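PDB 6FKK: MIP07328p from Drosophila melanogaster, which probably acts as a chemorepellent axon guidance cue, a transmembrane semaphorin whose extracellular sema domain is expected to engage a cell-surface receptor. Local coordinates for residues H384-I389 with S408-G413. Sequence-based numbering, arbitrary orientation.
Sequences HRLTAI and SGTDDG
S408 turns its OG anti to the backbone N (chi1 -174°), which drops the hydroxyl onto A388 O at 3.1 Å, nearly along the C=O axis. The same oxygen takes the N-H of G409 from well above the carbonyl plane, so two donors grip it. Over the far side of that hydroxyl lie the methyls of L386. G409 then faces two residues at once: its O accepts from T387 N at 2.6 Å and, weakly, from A388 N. This is a classic beta bulge, set in the antiparallel pairing of the first two strands, 386-396 and 402-410, of a four-stranded blade in the sema beta-propeller. T387 brings OG1 over the same backbone and hydrogen-bonds I450 O. T410 and L386 form an antiparallel non-hydrogen-bonded pair; T410 CG2 touches both L386 CD2 and the H384 ring atom CD2, each 3.7 Å off, while OG1 takes the N-H of K414. D411 makes two hydrogen bonds to the backbone of R385: D411 N reaches R385 O at 3.0 Å, and, with CG crowded between the backbone N and the carbonyl carbon (chi1 56°), the carboxylate folds back so that OD1 receives R385 N at 3.1 Å from above its plane. An alanine here would take away that acceptor and would probably hold the chain at R385 less firmly. D412 sets its CB against H384 CB at 3.7 Å, its carboxylate inclined by 38° to the H384 ring.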
# COMPACT_ATOMS: atom_id res chain seq x y z
N HIS A 384 16.34 -9.81 -6.92
CA HIS A 384 14.91 -9.66 -6.75
C HIS A 384 14.61 -8.32 -6.09
O HIS A 384 15.45 -7.75 -5.39
CB HIS A 384 14.30 -10.81 -5.94
CG HIS A 384 14.87 -10.93 -4.56
ND1 HIS A 384 15.75 -11.93 -4.20
CD2 HIS A 384 14.67 -10.19 -3.44
CE1 HIS A 384 16.08 -11.80 -2.93
NE2 HIS A 384 15.44 -10.75 -2.44
N ARG A 385 13.40 -7.82 -6.33
CA ARG A 385 12.93 -6.58 -5.75
C ARG A 385 11.71 -6.84 -4.88
O ARG A 385 10.94 -7.78 -5.13
CB ARG A 385 12.56 -5.56 -6.84
CG ARG A 385 13.69 -5.19 -7.79
CD ARG A 385 13.18 -4.36 -8.96
NE ARG A 385 14.26 -3.88 -9.82
CZ ARG A 385 14.81 -2.67 -9.72
NH1 ARG A 385 14.39 -1.82 -8.79
NH2 ARG A 385 15.79 -2.31 -10.54
N LEU A 386 11.53 -6.02 -3.85
CA LEU A 386 10.35 -6.11 -3.01
C LEU A 386 9.14 -5.53 -3.72
O LEU A 386 9.25 -4.55 -4.47
CB LEU A 386 10.58 -5.38 -1.68
CG LEU A 386 11.70 -5.89 -0.77
CD1 LEU A 386 11.75 -5.08 0.51
CD2 LEU A 386 11.53 -7.37 -0.46
N THR A 387 7.97 -6.14 -3.48
CA THR A 387 6.77 -5.77 -4.22
C THR A 387 5.54 -5.57 -3.34
O THR A 387 4.66 -4.77 -3.69
CB THR A 387 6.45 -6.84 -5.28
OG1 THR A 387 6.29 -8.12 -4.65
CG2 THR A 387 7.57 -6.93 -6.32
N ALA A 388 5.46 -6.25 -2.20
CA ALA A 388 4.28 -6.21 -1.35
C ALA A 388 4.68 -5.93 0.09
O ALA A 388 5.85 -6.02 0.46
CB ALA A 388 3.48 -7.53 -1.44
N ILE A 389 3.68 -5.60 0.91
CA ILE A 389 3.91 -5.21 2.30
C ILE A 389 2.68 -5.57 3.12
O ILE A 389 1.55 -5.47 2.64
CB ILE A 389 4.25 -3.71 2.39
CG1 ILE A 389 4.55 -3.30 3.84
CG2 ILE A 389 3.12 -2.87 1.81
CD1 ILE A 389 5.96 -3.61 4.27
N SER A 408 7.05 -8.75 3.85
CA SER A 408 7.33 -8.16 2.56
C SER A 408 7.51 -9.26 1.52
O SER A 408 8.17 -10.27 1.79
CB SER A 408 8.58 -7.27 2.61
OG SER A 408 8.77 -6.58 1.39
N GLY A 409 6.92 -9.06 0.35
CA GLY A 409 7.05 -10.01 -0.73
C GLY A 409 7.92 -9.51 -1.87
O GLY A 409 8.18 -8.31 -1.98
N THR A 410 8.37 -10.42 -2.73
CA THR A 410 9.25 -10.09 -3.84
C THR A 410 8.62 -10.49 -5.17
O THR A 410 7.64 -11.24 -5.22
CB THR A 410 10.61 -10.78 -3.69
OG1 THR A 410 10.46 -12.19 -3.91
CG2 THR A 410 11.17 -10.56 -2.29
N ASP A 411 9.20 -9.97 -6.25
CA ASP A 411 8.86 -10.46 -7.59
C ASP A 411 9.39 -11.86 -7.83
O ASP A 411 9.02 -12.49 -8.83
CB ASP A 411 9.38 -9.50 -8.66
CG ASP A 411 10.88 -9.26 -8.55
OD1 ASP A 411 11.54 -9.90 -7.70
OD2 ASP A 411 11.40 -8.43 -9.32
N ASP A 412 10.26 -12.36 -6.95
CA ASP A 412 10.77 -13.72 -7.02
C ASP A 412 9.77 -14.73 -6.47
O ASP A 412 9.77 -15.89 -6.89
CB ASP A 412 12.10 -13.80 -6.25
CG ASP A 412 12.91 -15.03 -6.58
OD1 ASP A 412 12.43 -15.89 -7.36
OD2 ASP A 412 14.04 -15.15 -6.07
N GLY A 413 8.89 -14.30 -5.57
CA GLY A 413 7.99 -15.20 -4.88
C GLY A 413 8.36 -15.49 -3.44
O GLY A 413 7.75 -16.38 -2.83